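Local atomic coordinates of MDM10 isoform 1 (Saccharomyces cerevisiae, PDB entry 7BTX), a protein that forms part of the ERMES complex tethering the endoplasmic reticulum to mitochondria and takes part in late assembly steps of the outer-membrane TOM translocase. Residues N22-I27 and G247-L252; H44-N49 and F56-F61; N193-I198 and C206-L211. One frame throughout, in Å; residues are numbered along the deposited sequence.

Interaction 1 (N22-I27 and G247-L252); sequences NSYEDI and GCSTTL
Tyr-24 reaches from an N-terminal loop to the hydroxyls of Ser-249 and Thr-251, which line strand 245-258 of the MDM10 beta-barrel. The two strand residues, two apart, both direct their CB toward the loop, while Thr-250 between them directs its own away. The tyrosine CG lies anti to the backbone N (chi1 -162°); the OH at the far end of the ring meets the strand. Ser-249 OG and Thr-251 OG1 both lie at the ring edge, near its plane. The OH to Ser-249 OG hydrogen bond measures 2.9 Å; the modelled bond to Thr-251 OG1 is so short that its length is doubtful at this resolution. Ser-249 OG has a second partner in Trp-271 O, so the tyrosine joins a small chain of polar groups in a buried contact. An inverse gamma turn centred on Tyr-24 bends the loop here, with Glu-25 N weakly bonded to Ser-23 O. Glu-236 of the neighbouring strand 230-240 and Arg-209 of the strand beyond it also touch the Tyr-24 side chain. Ile-27 supplies the apolar half of the contact. Its CG1 is anti to the backbone N (chi1 177°), and the side chain passes Thr-251 going the other way. The methyl CD1 of Ile-27 rests 3.7 Å from Thr-251 CB, and Ile-27 CG1 lies 3.8 Å from the threonine methyl CG2.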
loop_
_atom_site.group_PDB
_atom_site.type_symbol
_atom_site.label_atom_id
_atom_site.label_comp_id
_atom_site.label_asym_id
_atom_site.label_seq_id
_atom_site.Cartn_x
_atom_site.Cartn_y
_atom_site.Cartn_z
ATOM N N ASN D 22 -0.026 0.259 -45.832
ATOM C CA ASN D 22 -1.305 0.625 -46.417
ATOM C C ASN D 22 -2.459 0.562 -45.427
ATOM O O ASN D 22 -3.614 0.666 -45.846
ATOM C CB ASN D 22 -1.610 -0.270 -47.617
ATOM C CG ASN D 22 -0.921 0.193 -48.873
ATOM O OD1 ASN D 22 0.022 -0.442 -49.347
ATOM N ND2 ASN D 22 -1.397 1.296 -49.436
ATOM N N SER D 23 -2.200 0.397 -44.134
ATOM C CA SER D 23 -3.282 0.301 -43.166
ATOM C C SER D 23 -3.707 1.692 -42.724
ATOM O O SER D 23 -2.890 2.616 -42.696
ATOM C CB SER D 23 -2.842 -0.530 -41.966
ATOM O OG SER D 23 -3.915 -0.724 -41.062
ATOM N N TYR D 24 -4.982 1.846 -42.369
ATOM C CA TYR D 24 -5.470 3.114 -41.841
ATOM C C TYR D 24 -5.322 3.147 -40.323
ATOM O O TYR D 24 -6.269 3.454 -39.596
ATOM C CB TYR D 24 -6.931 3.332 -42.253
ATOM C CG TYR D 24 -7.415 4.758 -42.135
ATOM C CD1 TYR D 24 -6.926 5.745 -42.971
ATOM C CD2 TYR D 24 -8.371 5.112 -41.190
ATOM C CE1 TYR D 24 -7.365 7.045 -42.861
ATOM C CE2 TYR D 24 -8.810 6.409 -41.071
ATOM C CZ TYR D 24 -8.307 7.370 -41.908
ATOM O OH TYR D 24 -8.750 8.664 -41.791
ATOM N N GLU D 25 -4.140 2.798 -39.827
ATOM C CA GLU D 25 -3.784 3.080 -38.447
ATOM C C GLU D 25 -2.319 3.475 -38.434
ATOM O O GLU D 25 -1.778 3.883 -37.402
ATOM C CB GLU D 25 -4.053 1.876 -37.549
ATOM C CG GLU D 25 -3.444 0.587 -38.050
ATOM C CD GLU D 25 -3.491 -0.519 -37.023
ATOM O OE1 GLU D 25 -3.950 -0.262 -35.891
ATOM O OE2 GLU D 25 -3.071 -1.648 -37.347
ATOM N N ASP D 26 -1.682 3.361 -39.597
ATOM C CA ASP D 26 -0.299 3.762 -39.790
ATOM C C ASP D 26 -0.210 4.870 -40.823
ATOM O O ASP D 26 0.837 5.062 -41.447
ATOM C CB ASP D 26 0.565 2.580 -40.220
ATOM C CG ASP D 26 0.697 1.531 -39.139
ATOM O OD1 ASP D 26 0.092 0.449 -39.283
ATOM O OD2 ASP D 26 1.413 1.780 -38.149
ATOM N N ILE D 27 -1.307 5.596 -41.026
ATOM C CA ILE D 27 -1.341 6.687 -41.989
ATOM C C ILE D 27 -0.775 7.932 -41.317
ATOM O O ILE D 27 0.016 8.667 -41.914
ATOM C CB ILE D 27 -2.765 6.879 -42.560
ATOM C CG1 ILE D 27 -2.832 8.062 -43.516
ATOM C CG2 ILE D 27 -3.837 6.941 -41.467
ATOM C CD1 ILE D 27 -3.914 7.922 -44.542
ATOM N N GLY D 247 -18.985 7.430 -35.948
ATOM C CA GLY D 247 -17.746 8.145 -36.139
ATOM C C GLY D 247 -17.322 8.136 -37.593
ATOM O O GLY D 247 -17.795 7.345 -38.409
ATOM N N CYS D 248 -16.404 9.041 -37.913
ATOM C CA CYS D 248 -15.859 9.110 -39.260
ATOM C C CYS D 248 -14.504 9.791 -39.232
ATOM O O CYS D 248 -14.144 10.421 -38.235
ATOM C CB CYS D 248 -16.804 9.860 -40.200
ATOM S SG CYS D 248 -16.288 9.842 -41.927
ATOM N N SER D 249 -13.756 9.665 -40.318
ATOM C CA SER D 249 -12.485 10.350 -40.503
ATOM C C SER D 249 -12.178 10.322 -41.990
ATOM O O SER D 249 -12.839 9.626 -42.764
ATOM C CB SER D 249 -11.358 9.710 -39.697
ATOM O OG SER D 249 -10.135 10.375 -39.933
ATOM N N THR D 250 -11.177 11.102 -42.386
ATOM C CA THR D 250 -10.691 11.146 -43.759
ATOM C C THR D 250 -9.272 11.687 -43.736
ATOM O O THR D 250 -9.036 12.767 -43.194
ATOM C CB THR D 250 -11.573 12.029 -44.648
ATOM O OG1 THR D 250 -12.900 11.496 -44.718
ATOM C CG2 THR D 250 -11.004 12.104 -46.048
ATOM N N THR D 251 -8.321 10.960 -44.298
ATOM C CA THR D 251 -6.929 11.354 -44.212
ATOM C C THR D 251 -6.305 11.290 -45.606
ATOM O O THR D 251 -6.741 10.527 -46.464
ATOM C CB THR D 251 -6.227 10.467 -43.183
ATOM O OG1 THR D 251 -7.078 10.299 -42.043
ATOM C CG2 THR D 251 -4.943 11.095 -42.701
ATOM N N LEU D 252 -5.295 12.122 -45.849
ATOM C CA LEU D 252 -4.791 12.353 -47.198
ATOM C C LEU D 252 -3.264 12.384 -47.256
ATOM O O LEU D 252 -2.695 13.388 -47.692
ATOM C CB LEU D 252 -5.393 13.653 -47.745
ATOM C CG LEU D 252 -5.448 13.962 -49.245
ATOM C CD1 LEU D 252 -5.848 12.747 -50.028
ATOM C CD2 LEU D 252 -6.406 15.103 -49.505
#

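Interaction 2 (H44-N49 and F56-F61); sequences HLQISN and FNSLDF
Leu-45 and Phe-61 stand next to each other on one face of the first hairpin of the barrel wall. Strands 44-48 and 55-62 run antiparallel; the axes of segments 44-48 and 56-61 come within 4.8 Å, their N-to-C directions 167° apart, with Leu-45 opposite Phe-61 and Ile-47 opposite Leu-59 as hydrogen-bonded pairs. Leu-45 N bonds to Phe-61 O at 2.9 Å, nearly straight, and Ile-47 N repeats this with Leu-59 O. The close packing is on the face of these apolar side chains. Phe-61 CG sits between its backbone N and carbonyl carbon (chi1 64°), and Leu-45 CB lies over one face of the ring, off toward the rim, in a CH-pi contact. Leu-45 CD2 approaches ring atom CZ of Phe-61 to 3.8 Å. Farther along, Ile-47 CG2 meets Leu-59 CD2 at 4.1 Å, the two side chains crossing, and another protein's chain packs on both residues.

The other face is polar along these pairs and more loosely engaged. Gln-46 stretches out until its NE2 is 3.4 Å from Ser-58 OG. The His-44 ring sits by Asp-60, its NE2 3.4 Å from the aspartate CB, with ring and carboxylate planes 69° apart and OD2 at the ring edge. Toward the hairpin turn the bonding weakens, Ser-48 OG and Asn-49 N both making weak bonds to Asn-57 O.

Strand 44-48 also bonds through its backbone to Tyr-491, beside which it runs parallel, the seam known from odd-stranded mitochondrial porins. Residues 45-48 and 58-61 alternate between an apolar and a polar face, a pattern the asparagines near the turn break; this two-sided chemistry suits a membrane barrel wall, consistent with the polar face turning to the lumen.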
loop_
_atom_site.group_PDB
_atom_site.type_symbol
_atom_site.label_atom_id
_atom_site.label_comp_id
_atom_site.label_asym_id
_atom_site.label_seq_id
_atom_site.Cartn_x
_atom_site.Cartn_y
_atom_site.Cartn_z
ATOM N N HIS D 44 12.078 3.162 -13.012
ATOM C CA HIS D 44 11.335 1.955 -13.349
ATOM C C HIS D 44 12.305 0.921 -13.890
ATOM O O HIS D 44 13.023 1.192 -14.853
ATOM C CB HIS D 44 10.241 2.270 -14.370
ATOM C CG HIS D 44 9.329 1.123 -14.658
ATOM N ND1 HIS D 44 8.096 0.987 -14.061
ATOM C CD2 HIS D 44 9.461 0.065 -15.493
ATOM C CE1 HIS D 44 7.513 -0.113 -14.503
ATOM N NE2 HIS D 44 8.320 -0.690 -15.375
ATOM N N LEU D 45 12.335 -0.256 -13.275
ATOM C CA LEU D 45 13.202 -1.340 -13.705
ATOM C C LEU D 45 12.356 -2.454 -14.298
ATOM O O LEU D 45 11.190 -2.619 -13.942
ATOM C CB LEU D 45 14.044 -1.888 -12.552
ATOM C CG LEU D 45 15.260 -1.096 -12.063
ATOM C CD1 LEU D 45 14.887 0.049 -11.134
ATOM C CD2 LEU D 45 16.246 -2.013 -11.392
ATOM N N GLN D 46 12.950 -3.217 -15.211
ATOM C CA GLN D 46 12.230 -4.289 -15.878
ATOM C C GLN D 46 13.222 -5.324 -16.380
ATOM O O GLN D 46 14.252 -4.971 -16.947
ATOM C CB GLN D 46 11.381 -3.757 -17.036
ATOM C CG GLN D 46 10.746 -4.839 -17.878
ATOM C CD GLN D 46 9.629 -4.336 -18.738
ATOM O OE1 GLN D 46 9.287 -3.159 -18.705
ATOM N NE2 GLN D 46 9.044 -5.230 -19.517
ATOM N N ILE D 47 12.917 -6.595 -16.157
ATOM C CA ILE D 47 13.705 -7.692 -16.697
ATOM C C ILE D 47 12.747 -8.682 -17.342
ATOM O O ILE D 47 11.705 -9.007 -16.770
ATOM C CB ILE D 47 14.588 -8.345 -15.612
ATOM C CG1 ILE D 47 15.209 -9.657 -16.097
ATOM C CG2 ILE D 47 13.835 -8.483 -14.302
ATOM C CD1 ILE D 47 16.409 -10.083 -15.320
ATOM N N SER D 48 13.071 -9.113 -18.558
ATOM C CA SER D 48 12.251 -10.038 -19.317
ATOM C C SER D 48 13.084 -11.247 -19.710
ATOM O O SER D 48 14.310 -11.184 -19.785
ATOM C CB SER D 48 11.662 -9.371 -20.560
ATOM O OG SER D 48 10.905 -10.293 -21.318
ATOM N N ASN D 49 12.401 -12.353 -19.978
ATOM C CA ASN D 49 13.037 -13.661 -19.949
ATOM C C ASN D 49 12.386 -14.564 -20.986
ATOM O O ASN D 49 11.631 -14.110 -21.847
ATOM C CB ASN D 49 12.915 -14.264 -18.546
ATOM C CG ASN D 49 14.146 -14.988 -18.117
ATOM O OD1 ASN D 49 15.258 -14.584 -18.433
ATOM N ND2 ASN D 49 13.957 -16.088 -17.413
ATOM N N PHE D 56 7.204 -16.659 -22.345
ATOM C CA PHE D 56 8.058 -15.556 -21.936
ATOM C C PHE D 56 7.618 -15.062 -20.570
ATOM O O PHE D 56 6.424 -15.016 -20.272
ATOM C CB PHE D 56 8.003 -14.384 -22.927
ATOM C CG PHE D 56 8.222 -14.777 -24.352
ATOM C CD1 PHE D 56 9.487 -14.734 -24.905
ATOM C CD2 PHE D 56 7.159 -15.170 -25.153
ATOM C CE1 PHE D 56 9.690 -15.098 -26.218
ATOM C CE2 PHE D 56 7.362 -15.542 -26.454
ATOM C CZ PHE D 56 8.624 -15.502 -26.990
ATOM N N ASN D 57 8.587 -14.676 -19.754
ATOM C CA ASN D 57 8.343 -14.070 -18.460
ATOM C C ASN D 57 8.842 -12.641 -18.435
ATOM O O ASN D 57 9.933 -12.347 -18.922
ATOM C CB ASN D 57 9.010 -14.865 -17.345
ATOM C CG ASN D 57 8.108 -15.908 -16.771
ATOM O OD1 ASN D 57 6.996 -15.608 -16.362
ATOM N ND2 ASN D 57 8.555 -17.144 -16.772
ATOM N N SER D 58 8.034 -11.763 -17.861
ATOM C CA SER D 58 8.388 -10.377 -17.628
ATOM C C SER D 58 8.249 -10.073 -16.147
ATOM O O SER D 58 7.540 -10.765 -15.419
ATOM C CB SER D 58 7.499 -9.438 -18.445
ATOM O OG SER D 58 7.789 -8.081 -18.169
ATOM N N LEU D 59 8.958 -9.041 -15.704
ATOM C CA LEU D 59 8.856 -8.556 -14.334
ATOM C C LEU D 59 9.268 -7.102 -14.314
ATOM O O LEU D 59 10.295 -6.748 -14.888
ATOM C CB LEU D 59 9.741 -9.362 -13.387
ATOM C CG LEU D 59 9.765 -9.069 -11.888
ATOM C CD1 LEU D 59 9.940 -10.346 -11.225
ATOM C CD2 LEU D 59 10.917 -8.184 -11.470
ATOM N N ASP D 60 8.491 -6.273 -13.634
ATOM C CA ASP D 60 8.850 -4.879 -13.476
ATOM C C ASP D 60 8.492 -4.404 -12.081
ATOM O O ASP D 60 7.539 -4.883 -11.466
ATOM C CB ASP D 60 8.165 -3.991 -14.515
ATOM C CG ASP D 60 6.701 -4.305 -14.671
ATOM O OD1 ASP D 60 6.288 -5.393 -14.240
ATOM O OD2 ASP D 60 5.957 -3.461 -15.213
ATOM N N PHE D 61 9.280 -3.456 -11.589
ATOM C CA PHE D 61 8.955 -2.738 -10.370
ATOM C C PHE D 61 9.472 -1.321 -10.513
ATOM O O PHE D 61 10.514 -1.092 -11.128
ATOM C CB PHE D 61 9.543 -3.407 -9.118
ATOM C CG PHE D 61 11.043 -3.443 -9.074
ATOM C CD1 PHE D 61 11.746 -4.438 -9.733
ATOM C CD2 PHE D 61 11.749 -2.510 -8.333
ATOM C CE1 PHE D 61 13.122 -4.485 -9.683
ATOM C CE2 PHE D 61 13.125 -2.547 -8.280
ATOM C CZ PHE D 61 13.813 -3.540 -8.953
#

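Interaction 3 (N193-I198 and C206-L211)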
loop_
_atom_site.group_PDB
_atom_site.type_symbol
_atom_site.label_atom_id
_atom_site.label_comp_id
_atom_site.label_asym_id
_atom_site.label_seq_id
_atom_site.Cartn_x
_atom_site.Cartn_y
_atom_site.Cartn_z
ATOM N N ASN D 193 -5.572 -1.146 -52.244
ATOM C CA ASN D 193 -6.553 -1.047 -51.170
ATOM C C ASN D 193 -6.099 -1.902 -49.999
ATOM O O ASN D 193 -5.361 -2.871 -50.173
ATOM C CB ASN D 193 -7.944 -1.522 -51.602
ATOM C CG ASN D 193 -8.685 -0.506 -52.429
ATOM O OD1 ASN D 193 -8.731 0.671 -52.088
ATOM N ND2 ASN D 193 -9.267 -0.953 -53.531
ATOM N N LEU D 194 -6.517 -1.511 -48.798
ATOM C CA LEU D 194 -6.400 -2.358 -47.619
ATOM C C LEU D 194 -7.679 -2.189 -46.796
ATOM O O LEU D 194 -7.664 -1.647 -45.698
ATOM C CB LEU D 194 -5.132 -2.077 -46.815
ATOM C CG LEU D 194 -4.600 -3.233 -45.941
ATOM C CD1 LEU D 194 -3.086 -3.170 -45.847
ATOM C CD2 LEU D 194 -5.179 -3.313 -44.538
ATOM N N GLN D 195 -8.823 -2.503 -47.405
ATOM C CA GLN D 195 -10.100 -2.486 -46.696
ATOM C C GLN D 195 -10.075 -3.392 -45.472
ATOM O O GLN D 195 -9.356 -4.388 -45.431
ATOM C CB GLN D 195 -11.227 -2.931 -47.623
ATOM C CG GLN D 195 -11.272 -2.224 -48.947
ATOM C CD GLN D 195 -12.149 -2.937 -49.941
ATOM O OE1 GLN D 195 -12.509 -4.093 -49.745
ATOM N NE2 GLN D 195 -12.504 -2.251 -51.016
ATOM N N GLU D 196 -10.875 -3.041 -44.472
ATOM C CA GLU D 196 -10.839 -3.729 -43.193
ATOM C C GLU D 196 -12.190 -3.599 -42.519
ATOM O O GLU D 196 -12.766 -2.515 -42.505
ATOM C CB GLU D 196 -9.752 -3.147 -42.296
ATOM C CG GLU D 196 -9.572 -3.874 -40.994
ATOM C CD GLU D 196 -8.332 -3.436 -40.263
ATOM O OE1 GLU D 196 -7.695 -2.460 -40.707
ATOM O OE2 GLU D 196 -7.992 -4.068 -39.245
ATOM N N TRP D 197 -12.687 -4.699 -41.949
ATOM C CA TRP D 197 -14.004 -4.741 -41.305
ATOM C C TRP D 197 -13.810 -5.094 -39.838
ATOM O O TRP D 197 -13.535 -6.240 -39.492
ATOM C CB TRP D 197 -14.913 -5.730 -41.993
ATOM C CG TRP D 197 -15.377 -5.278 -43.316
ATOM C CD1 TRP D 197 -16.533 -4.623 -43.597
ATOM C CD2 TRP D 197 -14.693 -5.443 -44.557
ATOM N NE1 TRP D 197 -16.614 -4.369 -44.940
ATOM C CE2 TRP D 197 -15.494 -4.864 -45.552
ATOM C CE3 TRP D 197 -13.479 -6.025 -44.923
ATOM C CZ2 TRP D 197 -15.122 -4.850 -46.886
ATOM C CZ3 TRP D 197 -13.112 -6.009 -46.247
ATOM C CH2 TRP D 197 -13.928 -5.427 -47.212
ATOM N N ILE D 198 -13.964 -4.107 -38.974
ATOM C CA ILE D 198 -13.728 -4.299 -37.551
ATOM C C ILE D 198 -15.063 -4.428 -36.836
ATOM O O ILE D 198 -15.948 -3.583 -36.992
ATOM C CB ILE D 198 -12.907 -3.136 -36.978
ATOM C CG1 ILE D 198 -11.599 -2.981 -37.743
ATOM C CG2 ILE D 198 -12.631 -3.351 -35.511
ATOM C CD1 ILE D 198 -11.549 -1.786 -38.642
ATOM N N CYS D 206 -19.251 -1.849 -34.602
ATOM C CA CYS D 206 -18.889 -2.288 -35.936
ATOM C C CYS D 206 -18.178 -1.148 -36.647
ATOM O O CYS D 206 -18.360 0.023 -36.317
ATOM C CB CYS D 206 -20.123 -2.724 -36.732
ATOM S SG CYS D 206 -19.750 -3.403 -38.365
ATOM N N GLY D 207 -17.355 -1.494 -37.628
ATOM C CA GLY D 207 -16.567 -0.454 -38.252
ATOM C C GLY D 207 -16.049 -0.875 -39.604
ATOM O O GLY D 207 -16.283 -1.991 -40.067
ATOM N N TYR D 208 -15.330 0.046 -40.233
ATOM C CA TYR D 208 -14.825 -0.155 -41.578
ATOM C C TYR D 208 -13.678 0.814 -41.800
ATOM O O TYR D 208 -13.736 1.950 -41.341
ATOM C CB TYR D 208 -15.925 0.061 -42.624
ATOM C CG TYR D 208 -15.466 -0.089 -44.051
ATOM C CD1 TYR D 208 -15.085 -1.319 -44.546
ATOM C CD2 TYR D 208 -15.421 1.000 -44.904
ATOM C CE1 TYR D 208 -14.664 -1.463 -45.847
ATOM C CE2 TYR D 208 -15.000 0.864 -46.209
ATOM C CZ TYR D 208 -14.624 -0.372 -46.671
ATOM O OH TYR D 208 -14.205 -0.526 -47.965
ATOM N N ARG D 209 -12.634 0.355 -42.478
ATOM C CA ARG D 209 -11.528 1.212 -42.867
ATOM C C ARG D 209 -11.210 0.931 -44.319
ATOM O O ARG D 209 -11.499 -0.152 -44.823
ATOM C CB ARG D 209 -10.260 0.976 -42.043
ATOM C CG ARG D 209 -10.328 1.318 -40.579
ATOM C CD ARG D 209 -8.954 1.108 -39.975
ATOM N NE ARG D 209 -8.996 0.804 -38.552
ATOM C CZ ARG D 209 -8.181 -0.058 -37.956
ATOM N NH1 ARG D 209 -8.282 -0.280 -36.655
ATOM N NH2 ARG D 209 -7.271 -0.702 -38.666
ATOM N N VAL D 210 -10.601 1.905 -44.982
ATOM C CA VAL D 210 -10.143 1.738 -46.355
ATOM C C VAL D 210 -9.015 2.733 -46.567
ATOM O O VAL D 210 -9.000 3.801 -45.954
ATOM C CB VAL D 210 -11.300 1.910 -47.366
ATOM C CG1 VAL D 210 -11.897 3.304 -47.318
ATOM C CG2 VAL D 210 -10.876 1.537 -48.784
ATOM N N LEU D 211 -8.020 2.362 -47.360
ATOM C CA LEU D 211 -6.921 3.250 -47.700
ATOM C C LEU D 211 -6.572 3.019 -49.159
ATOM O O LEU D 211 -5.835 2.086 -49.485
ATOM C CB LEU D 211 -5.722 3.008 -46.785
ATOM C CG LEU D 211 -4.537 3.973 -46.820
ATOM C CD1 LEU D 211 -4.006 4.157 -45.429
ATOM C CD2 LEU D 211 -3.417 3.451 -47.695
#
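Glu-196 and Arg-209 form a salt bridge between neighbouring antiparallel strands of the barrel wall, Glu-196 OE1 lying 2.7 Å from Arg-209 NH2. The two side chains leave the sheet together, but carboxylate and guanidinium planes stand 79° apart, so the grip is through one nitrogen rather than a flat two-pronged pairing. The same residues are paired through the backbone: Arg-209 N gives a bond to Glu-196 O at 2.9 Å and Glu-196 N one to Arg-209 O at 3.0 Å. Farther along, Ile-198 and Gly-207 exchange two weak bonds.

Ile-198 crosses the arginine, its CG1 anti to the carbonyl carbon (chi1 -56°), and lays CD1 over one face of the guanidinium, 3.6 Å from Arg-209 NE. Tyr-24 and Trp-238 also touch Arg-209.

Trp-197 and Tyr-208 project from the reverse face of the two strands. Their rings meet obliquely, planes at 51°, and Tyr-208 CE1 lies over one face of the indole, offset toward its rim and 3.5 Å from Trp-197 CE2. The phenol end reaches Gln-195, whose CG lies 3.5 Å from Tyr-208 OH, and Gln-195 CG also meets Val-210 CG2 at 3.8 Å.

The charged pair, with Ile-198 against it, thus sits on the face where the loop bearing Tyr-24 packs, and there the two opposite charges would largely balance each other. The aromatic pair is on the other face, an arrangement consistent with an outer-membrane barrel having this charged pair turned inward.

Overall arrangement
From the N terminus, the chain passes helix 5-16 and enters the loop 22-27, whose partner on strand 245-258 comes some 220 residues later, so interaction 1 closes a long loop. Within it lie the other two contacts, in series: interaction 2 closes the short hairpin of strands 44-48 and 55-62, and interaction 3 later joins 193-198 to 206-211. Interactions 1 and 3 touch, with centres about 9 Å apart, Asn-22 packing on both Leu-194 and Leu-211. Interaction 2 sits on the opposite side of the chain's centre, about 34 Å from interaction 1 between centres. Interactions 2 and 3 build the wall itself, while interaction 1 fastens the N-terminal region to it.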